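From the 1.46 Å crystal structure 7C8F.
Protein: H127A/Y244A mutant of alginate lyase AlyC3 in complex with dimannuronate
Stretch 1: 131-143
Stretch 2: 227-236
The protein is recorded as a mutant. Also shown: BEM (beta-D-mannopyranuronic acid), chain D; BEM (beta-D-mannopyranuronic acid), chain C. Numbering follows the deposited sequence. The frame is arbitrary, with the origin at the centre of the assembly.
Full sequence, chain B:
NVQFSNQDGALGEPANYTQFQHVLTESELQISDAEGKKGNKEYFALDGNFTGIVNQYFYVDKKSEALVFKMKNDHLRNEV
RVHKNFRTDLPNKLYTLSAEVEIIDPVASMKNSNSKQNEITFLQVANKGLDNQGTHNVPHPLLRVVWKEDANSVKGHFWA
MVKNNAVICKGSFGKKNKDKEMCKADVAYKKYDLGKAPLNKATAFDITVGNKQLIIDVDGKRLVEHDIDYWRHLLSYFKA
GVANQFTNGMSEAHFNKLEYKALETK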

ATOM      1  N   ASP B 131      -2.363  -8.993  -0.547  1.00 15.87           N
ATOM      2  CA  ASP B 131      -3.298 -10.111  -0.482  1.00 15.05           C
ATOM      3  C   ASP B 131      -2.497 -11.394  -0.293  1.00 16.44           C
ATOM      4  O   ASP B 131      -1.263 -11.374  -0.285  1.00 16.64           O
ATOM      5  CB  ASP B 131      -4.189 -10.156  -1.738  1.00 16.74           C
ATOM      6  CG  ASP B 131      -3.389 -10.199  -3.034  1.00 21.95           C
ATOM      7  OD1 ASP B 131      -2.268 -10.733  -3.037  1.00 20.19           O
ATOM      8  OD2 ASP B 131      -3.891  -9.702  -4.070  1.00 25.71           O
ATOM      9  N   ASN B 132      -3.211 -12.523  -0.142  1.00 17.60           N
ATOM     10  CA  ASN B 132      -2.546 -13.808   0.076  1.00 17.60           C
ATOM     11  C   ASN B 132      -1.791 -14.291  -1.156  1.00 16.83           C
ATOM     12  O   ASN B 132      -0.959 -15.199  -1.038  1.00 23.00           O
ATOM     13  CB  ASN B 132      -3.560 -14.884   0.476  1.00 17.60           C
ATOM     14  CG  ASN B 132      -4.030 -14.745   1.900  1.00 22.36           C
ATOM     15  OD1 ASN B 132      -3.234 -14.526   2.807  1.00 22.82           O
ATOM     16  ND2 ASN B 132      -5.330 -14.899   2.112  1.00 33.68           N
ATOM     17  N   GLN B 133      -2.057 -13.700  -2.321  1.00 19.27           N
ATOM     18  CA  GLN B 133      -1.379 -14.045  -3.564  1.00 22.94           C
ATOM     19  C   GLN B 133      -0.059 -13.312  -3.744  1.00 22.77           C
ATOM     20  O   GLN B 133       0.689 -13.628  -4.673  1.00 24.57           O
ATOM     21  CB  GLN B 133      -2.286 -13.710  -4.754  1.00 21.98           C
ATOM     22  CG  GLN B 133      -3.497 -14.632  -4.895  1.00 29.05           C
ATOM     23  CD  GLN B 133      -4.478 -14.520  -3.735  1.00 46.90           C
ATOM     24  OE1 GLN B 133      -4.878 -13.422  -3.344  1.00 34.53           O
ATOM     25  NE2 GLN B 133      -4.861 -15.663  -3.173  1.00 46.39           N
ATOM     26  N   GLY B 134       0.242 -12.332  -2.898  1.00 16.80           N
ATOM     27  CA  GLY B 134       1.478 -11.586  -3.026  1.00 19.32           C
ATOM     28  C   GLY B 134       1.430 -10.378  -3.942  1.00 17.97           C
ATOM     29  O   GLY B 134       2.486  -9.887  -4.361  1.00 18.00           O
ATOM     30  N   THR B 135       0.244  -9.873  -4.260  1.00 17.06           N
ATOM     31  CA  THR B 135       0.149  -8.711  -5.132  1.00 17.01           C
ATOM     32  C   THR B 135       0.878  -7.520  -4.517  1.00 16.60           C
ATOM     33  O   THR B 135       0.703  -7.203  -3.333  1.00 16.40           O
ATOM     34  CB  THR B 135      -1.325  -8.378  -5.353  1.00 16.06           C
ATOM     35  OG1 THR B 135      -2.001  -9.570  -5.772  1.00 17.68           O
ATOM     36  CG2 THR B 135      -1.499  -7.306  -6.408  1.00 16.62           C
ATOM     37  N   HIS B 136       1.700  -6.855  -5.324  1.00 15.16           N
ATOM     38  CA  HIS B 136       2.440  -5.674  -4.870  1.00 13.94           C
ATOM     39  C   HIS B 136       3.299  -5.976  -3.641  1.00 15.82           C
ATOM     40  O   HIS B 136       3.404  -5.176  -2.707  1.00 16.37           O
ATOM     41  CB  HIS B 136       1.520  -4.461  -4.671  1.00 17.50           C
ATOM     42  CG  HIS B 136       0.979  -3.913  -5.957  1.00 15.55           C
ATOM     43  ND1 HIS B 136       1.799  -3.501  -6.984  1.00 18.06           N
ATOM     44  CD2 HIS B 136      -0.292  -3.706  -6.383  1.00 17.75           C
ATOM     45  CE1 HIS B 136       1.058  -3.063  -7.989  1.00 18.91           C
ATOM     46  NE2 HIS B 136      -0.215  -3.182  -7.651  1.00 17.21           N
ATOM     47  N   ASN B 137       3.927  -7.146  -3.648  1.00 15.40           N
ATOM     48  CA  ASN B 137       4.898  -7.487  -2.613  1.00 14.37           C
ATOM     49  C   ASN B 137       5.988  -6.428  -2.527  1.00 15.66           C
ATOM     50  O   ASN B 137       6.459  -5.911  -3.543  1.00 16.06           O
ATOM     51  CB  ASN B 137       5.537  -8.825  -2.979  1.00 15.76           C
ATOM     52  CG  ASN B 137       6.727  -9.162  -2.108  1.00 17.96           C
ATOM     53  OD1 ASN B 137       7.885  -8.928  -2.484  1.00 19.82           O
ATOM     54  ND2 ASN B 137       6.453  -9.693  -0.924  1.00 18.00           N
ATOM     55  N   VAL B 138       6.404  -6.110  -1.307  1.00 14.38           N
ATOM     56  CA  VAL B 138       7.540  -5.225  -1.069  1.00 13.75           C
ATOM     57  C   VAL B 138       8.743  -6.109  -0.749  1.00 17.32           C
ATOM     58  O   VAL B 138       8.663  -6.921   0.181  1.00 16.05           O
ATOM     59  CB  VAL B 138       7.238  -4.239   0.071  1.00 13.35           C
ATOM     60  CG1 VAL B 138       8.473  -3.420   0.446  1.00 14.89           C
ATOM     61  CG2 VAL B 138       6.093  -3.319  -0.355  1.00 14.62           C
ATOM     62  N   PRO B 139       9.847  -6.031  -1.516  1.00 15.76           N
ATOM     63  CA  PRO B 139      10.917  -7.035  -1.372  1.00 16.17           C
ATOM     64  C   PRO B 139      11.885  -6.733  -0.235  1.00 16.96           C
ATOM     65  O   PRO B 139      13.104  -6.887  -0.383  1.00 19.72           O
ATOM     66  CB  PRO B 139      11.621  -6.977  -2.734  1.00 19.34           C
ATOM     67  CG  PRO B 139      11.489  -5.561  -3.141  1.00 20.29           C
ATOM     68  CD  PRO B 139      10.103  -5.114  -2.640  1.00 18.91           C
ATOM     69  N   HIS B 140      11.343  -6.299   0.903  1.00 15.36           N
ATOM     70  CA  HIS B 140      12.105  -5.954   2.090  1.00 15.63           C
ATOM     71  C   HIS B 140      11.272  -6.526   3.234  1.00 17.56           C
ATOM     72  O   HIS B 140      10.048  -6.290   3.280  1.00 20.11           O
ATOM     73  CB  HIS B 140      12.231  -4.438   2.286  1.00 16.17           C
ATOM     74  CG  HIS B 140      12.719  -3.686   1.081  1.00 16.07           C
ATOM     75  ND1 HIS B 140      14.039  -3.692   0.682  1.00 17.48           N
ATOM     76  CD2 HIS B 140      12.067  -2.881   0.208  1.00 16.32           C
ATOM     77  CE1 HIS B 140      14.177  -2.932  -0.394  1.00 18.02           C
ATOM     78  NE2 HIS B 140      12.996  -2.425  -0.701  1.00 17.77           N
ATOM     79  N   PRO B 141      11.872  -7.259   4.168  1.00 14.64           N
ATOM     80  CA  PRO B 141      11.113  -7.692   5.346  1.00 15.94           C
ATOM     81  C   PRO B 141      10.892  -6.531   6.296  1.00 12.90           C
ATOM     82  O   PRO B 141      11.694  -5.594   6.367  1.00 14.47           O
ATOM     83  CB  PRO B 141      12.016  -8.752   5.986  1.00 18.61           C
ATOM     84  CG  PRO B 141      13.375  -8.387   5.555  1.00 16.80           C
ATOM     85  CD  PRO B 141      13.275  -7.689   4.206  1.00 16.35           C
ATOM     86  N   LEU B 142       9.784  -6.597   7.037  1.00 11.79           N
ATOM     87  CA  LEU B 142       9.568  -5.625   8.098  1.00 12.77           C
ATOM     88  C   LEU B 142      10.662  -5.718   9.151  1.00 11.67           C
ATOM     89  O   LEU B 142      11.164  -4.691   9.621  1.00 12.13           O
ATOM     90  CB  LEU B 142       8.196  -5.839   8.741  1.00 12.50           C
ATOM     91  CG  LEU B 142       7.900  -4.936   9.942  1.00 12.95           C
ATOM     92  CD1 LEU B 142       7.905  -3.470   9.539  1.00 14.40           C
ATOM     93  CD2 LEU B 142       6.585  -5.314  10.599  1.00 15.83           C
ATOM     94  N   LEU B 143      11.048  -6.936   9.528  1.00 12.09           N
ATOM     95  CA  LEU B 143      12.007  -7.155  10.604  1.00 10.87           C
ATOM     96  C   LEU B 143      12.922  -8.308  10.245  1.00 11.42           C
ATOM     97  O   LEU B 143      12.442  -9.363   9.824  1.00 12.53           O
ATOM     98  CB  LEU B 143      11.261  -7.503  11.905  1.00 12.34           C
ATOM     99  CG  LEU B 143      12.139  -8.036  13.051  1.00 12.77           C
ATOM    100  CD1 LEU B 143      13.080  -6.934  13.589  1.00 14.70           C
ATOM    101  CD2 LEU B 143      11.264  -8.606  14.178  1.00 14.58           C
ATOM    102  N   ASP B 227       6.177   1.914  16.098  1.00 15.69           N
ATOM    103  CA  ASP B 227       4.938   2.196  15.372  1.00 15.97           C
ATOM    104  C   ASP B 227       5.110   1.769  13.917  1.00 15.95           C
ATOM    105  O   ASP B 227       6.062   2.189  13.253  1.00 16.74           O
ATOM    106  CB  ASP B 227       4.653   3.701  15.479  1.00 16.51           C
ATOM    107  CG  ASP B 227       3.372   4.153  14.761  1.00 32.79           C
ATOM    108  OD1 ASP B 227       2.779   3.392  13.985  1.00 25.20           O
ATOM    109  OD2 ASP B 227       2.970   5.324  14.963  1.00 40.59           O
ATOM    110  N   ILE B 228       4.203   0.905  13.424  1.00 12.63           N
ATOM    111  CA  ILE B 228       4.271   0.420  12.046  1.00 12.42           C
ATOM    112  C   ILE B 228       3.018   0.788  11.254  1.00 13.66           C
ATOM    113  O   ILE B 228       2.606   0.049  10.355  1.00 13.05           O
ATOM    114  CB  ILE B 228       4.542  -1.098  11.996  1.00 12.91           C
ATOM    115  CG1 ILE B 228       3.504  -1.883  12.811  1.00 12.80           C
ATOM    116  CG2 ILE B 228       5.943  -1.397  12.509  1.00 14.13           C
ATOM    117  CD1 ILE B 228       3.507  -3.389  12.538  1.00 13.41           C
ATOM    118  N   ASP B 229       2.424   1.912  11.561  1.00 13.39           N
ATOM    119  CA  ASP B 229       1.248   2.399  10.824  1.00 12.08           C
ATOM    120  C   ASP B 229       1.529   2.383   9.302  1.00 12.82           C
ATOM    121  O   ASP B 229       0.689   2.076   8.532  1.00 12.85           O
ATOM    122  CB  ASP B 229       0.945   3.828  11.308  1.00 14.42           C
ATOM    123  CG  ASP B 229      -0.411   4.391  10.900  1.00 18.43           C
ATOM    124  OD1 ASP B 229      -1.256   3.717  10.459  1.00 15.84           O
ATOM    125  OD2 ASP B 229      -0.553   5.555  11.142  1.00 22.16           O
ATOM    126  N   TYR B 230       2.737   2.731   8.937  1.00 12.36           N
ATOM    127  CA  TYR B 230       3.144   2.774   7.540  1.00 12.47           C
ATOM    128  C   TYR B 230       3.042   1.460   6.763  1.00 12.19           C
ATOM    129  O   TYR B 230       3.010   1.475   5.584  1.00 13.08           O
ATOM    130  CB  TYR B 230       4.586   3.311   7.408  1.00 12.59           C
ATOM    131  CG  TYR B 230       5.633   2.505   8.160  1.00 13.02           C
ATOM    132  CD1 TYR B 230       6.202   1.399   7.594  1.00 12.29           C
ATOM    133  CD2 TYR B 230       6.020   2.865   9.423  1.00 12.96           C
ATOM    134  CE1 TYR B 230       7.107   0.654   8.277  1.00 13.04           C
ATOM    135  CE2 TYR B 230       6.935   2.139  10.112  1.00 13.93           C
ATOM    136  CZ  TYR B 230       7.458   1.038   9.540  1.00 13.64           C
ATOM    137  OH  TYR B 230       8.381   0.338  10.239  1.00 13.90           O
ATOM    138  N   TRP B 231       3.003   0.358   7.488  1.00 12.67           N
ATOM    139  CA  TRP B 231       2.950  -0.980   6.942  1.00 11.08           C
ATOM    140  C   TRP B 231       1.555  -1.592   6.917  1.00 12.35           C
ATOM    141  O   TRP B 231       1.391  -2.699   6.578  1.00 12.84           O
ATOM    142  CB  TRP B 231       3.809  -1.854   7.844  1.00 12.93           C
ATOM    143  CG  TRP B 231       4.382  -3.136   7.313  1.00 12.13           C
ATOM    144  CD1 TRP B 231       3.969  -4.376   7.585  1.00 12.69           C
ATOM    145  CD2 TRP B 231       5.523  -3.269   6.486  1.00 13.19           C
ATOM    146  NE1 TRP B 231       4.752  -5.294   6.973  1.00 13.57           N
ATOM    147  CE2 TRP B 231       5.730  -4.634   6.286  1.00 13.45           C
ATOM    148  CE3 TRP B 231       6.394  -2.361   5.891  1.00 13.00           C
ATOM    149  CZ2 TRP B 231       6.777  -5.103   5.520  1.00 13.68           C
ATOM    150  CZ3 TRP B 231       7.408  -2.837   5.138  1.00 13.19           C
ATOM    151  CH2 TRP B 231       7.595  -4.190   4.969  1.00 13.33           C
ATOM    152  N   ARG B 232       0.585  -0.811   7.310  1.00 12.45           N
ATOM    153  CA  ARG B 232      -0.781  -1.290   7.502  1.00 12.09           C
ATOM    154  C   ARG B 232      -1.448  -2.089   6.411  1.00 13.77           C
ATOM    155  O   ARG B 232      -2.208  -2.984   6.712  1.00 13.38           O
ATOM    156  CB  ARG B 232      -1.693  -0.148   7.964  1.00 12.26           C
ATOM    157  CG  ARG B 232      -1.920   0.966   6.970  1.00 12.55           C
ATOM    158  CD  ARG B 232      -2.565   2.181   7.614  1.00 13.55           C
ATOM    159  NE  ARG B 232      -2.797   3.308   6.723  1.00 12.19           N
ATOM    160  CZ  ARG B 232      -1.914   4.252   6.483  1.00 13.49           C
ATOM    161  NH1 ARG B 232      -0.726   4.204   6.997  1.00 14.01           N
ATOM    162  NH2 ARG B 232      -2.208   5.253   5.719  1.00 14.48           N
ATOM    163  N   HIS B 233      -1.124  -1.740   5.178  1.00 12.23           N
ATOM    164  CA  HIS B 233      -1.727  -2.427   4.035  1.00 12.50           C
ATOM    165  C   HIS B 233      -1.082  -3.771   3.712  1.00 12.19           C
ATOM    166  O   HIS B 233      -1.616  -4.502   2.864  1.00 13.88           O
ATOM    167  CB  HIS B 233      -1.623  -1.546   2.784  1.00 12.36           C
ATOM    168  CG  HIS B 233      -0.223  -1.088   2.494  1.00 11.91           C
ATOM    169  ND1 HIS B 233       0.537  -0.408   3.421  1.00 13.23           N
ATOM    170  CD2 HIS B 233       0.550  -1.211   1.387  1.00 11.99           C
ATOM    171  CE1 HIS B 233       1.714  -0.117   2.895  1.00 14.34           C
ATOM    172  NE2 HIS B 233       1.745  -0.579   1.657  1.00 13.16           N
ATOM    173  N   LEU B 234       0.038  -4.122   4.342  1.00 11.23           N
ATOM    174  CA  LEU B 234       0.809  -5.296   3.942  1.00 12.29           C
ATOM    175  C   LEU B 234       0.518  -6.474   4.869  1.00 13.30           C
ATOM    176  O   LEU B 234       0.833  -6.428   6.063  1.00 13.37           O
ATOM    177  CB  LEU B 234       2.301  -4.955   3.926  1.00 13.96           C
ATOM    178  CG  LEU B 234       2.664  -3.900   2.877  1.00 12.54           C
ATOM    179  CD1 LEU B 234       4.097  -3.423   3.093  1.00 15.41           C
ATOM    180  CD2 LEU B 234       2.486  -4.481   1.473  1.00 16.05           C
ATOM    181  N   LEU B 235      -0.072  -7.533   4.320  1.00 12.61           N
ATOM    182  CA  LEU B 235      -0.192  -8.779   5.067  1.00 12.22           C
ATOM    183  C   LEU B 235       1.196  -9.351   5.309  1.00 12.83           C
ATOM    184  O   LEU B 235       2.045  -9.355   4.412  1.00 14.77           O
ATOM    185  CB  LEU B 235      -1.027  -9.785   4.273  1.00 14.38           C
ATOM    186  CG  LEU B 235      -2.459  -9.356   3.943  1.00 13.91           C
ATOM    187  CD1 LEU B 235      -3.199 -10.485   3.226  1.00 18.60           C
ATOM    188  CD2 LEU B 235      -3.216  -8.944   5.205  1.00 17.78           C
ATOM    189  N   SER B 236       1.433  -9.820   6.535  1.00 12.96           N
ATOM    190  CA  SER B 236       2.777 -10.136   6.991  1.00 12.22           C
ATOM    191  C   SER B 236       2.819 -11.536   7.597  1.00 12.75           C
ATOM    192  O   SER B 236       1.784 -12.139   7.910  1.00 13.37           O
ATOM    193  CB  SER B 236       3.252  -9.066   7.977  1.00 12.40           C
ATOM    194  OG  SER B 236       3.243  -7.785   7.334  1.00 13.57           O
TER
HETATM  195  C1  BEM D   2      16.900  -9.326   1.902  1.00 65.95           C
HETATM  196  C2  BEM D   2      18.395  -9.333   2.205  1.00 63.43           C
HETATM  197  O2  BEM D   2      19.109  -8.724   1.140  1.00 84.87           O
HETATM  198  C3  BEM D   2      18.650  -8.497   3.437  1.00 52.56           C
HETATM  199  O3  BEM D   2      20.013  -8.312   3.631  1.00 34.39           O
HETATM  200  C4  BEM D   2      18.205  -7.116   3.110  1.00 53.60           C
HETATM  201  O4  BEM D   2      18.648  -6.188   4.056  1.00 85.04           O
HETATM  202  C5  BEM D   2      16.728  -7.164   2.953  1.00 47.65           C
HETATM  203  O5  BEM D   2      16.490  -7.989   1.842  1.00 39.25           O
HETATM  204  C6  BEM D   2      16.209  -5.806   2.707  1.00 21.65           C
HETATM  205  O6B BEM D   2      16.024  -5.439   1.572  1.00 25.04           O
HETATM  206  O6A BEM D   2      15.803  -5.239   3.680  1.00 20.00           O
HETATM  207  C1  BEM C   1      13.600 -12.286  -0.623  1.00 66.32           C
HETATM  208  C2  BEM C   1      13.510 -10.848  -1.102  1.00 61.16           C
HETATM  209  O2  BEM C   1      12.440 -10.186  -0.451  1.00 66.96           O
HETATM  210  C3  BEM C   1      14.816 -10.138  -0.859  1.00 61.22           C
HETATM  211  O3  BEM C   1      14.699  -8.785  -1.167  1.00 30.16           O
HETATM  212  C4  BEM C   1      15.293 -10.314   0.576  1.00 85.78           C
HETATM  213  O4  BEM C   1      16.657  -9.909   0.634  1.00 35.99           O
HETATM  214  C5  BEM C   1      15.225 -11.768   0.979  1.00 77.57           C
HETATM  215  O5  BEM C   1      13.973 -12.356   0.721  1.00 52.11           O
HETATM  216  C6  BEM C   1      15.436 -11.794   2.441  1.00 69.73           C
HETATM  217  O6B BEM C   1      14.448 -11.859   3.171  1.00 87.93           O
HETATM  218  O6A BEM C   1      16.573 -11.934   2.858  1.00 69.20           O
HETATM  219  O1  BEM C   1      12.340 -12.926  -0.687  1.00 61.65           O

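What joins the two stretches, if no hydrogen bond passes between them? Apolar packing does the work, burying 429 Å² with both sides summed, and it centres on Leu 142, a buried residue whose CA-to-CB bond points toward the second stretch. Its CB lies 3.6 Å from CZ2 of Trp 231, while its CD2 reaches to 4.1 Å from CD1 of Ile 228, whose own CA-to-CB bond points back toward the first stretch; Trp 231 and Ile 228 are buried too. The other methyl of Leu 142, CD1, lies 3.9 Å from OH of Tyr 230. A branched leucine suits this place because both methyls find apolar surface: CD1 of Leu 142 also lies 4.1 Å from CG2 of Ile 228, and both methyls pack on the indole of Trp 231.

How does the indole of Trp 231 take part? It offers both a face and an edge. CD1 of Leu 142 sits over one face, 4.1 Å from the centroid of the five-membered ring of Trp 231 and 17° off its normal, a CH-pi contact. At the edge, near the ring plane, O of His 140 approaches CH2 of Trp 231 to 3.6 Å. The ring's polar atom is satisfied within its own stretch: NE1 of Trp 231 donates to OG of Ser 236 at 2.9 Å, and OG of Ser 236 in turn donates to O of Leu 234 at 3.0 Å. These bonds tether the indole to its own backbone while its carbon surface packs against the first stretch.

Where else do aliphatic side chains meet the other stretch? Val 138, buried and pointing toward the second stretch, places CG2 4.0 Å from CD1 of Leu 234, which is likewise buried. Farther along, Leu 235 sends its CD1 to 3.7 Å from C of Asp 131 and 3.9 Å from N of Asn 132, so here a methyl covers main chain rather than another hydrophobic side chain.

What holds the backbone in shape behind these contacts? The CA-to-CB bond of Asp 131 points away from the second stretch, and its carboxylate serves the local turn: OD1 of Asp 131 accepts from N of Thr 135 at 2.9 Å, and OD2 of Asp 131 accepts from OG1 of Thr 135 at 2.5 Å. Gly 134 closes this type I turn at positive phi, where a CB would jam against the preceding carbonyl. In the second stretch, N of Leu 234 donates to O of Trp 231 at 3.0 Å, closing another type I turn between two residues that both pack against the first stretch.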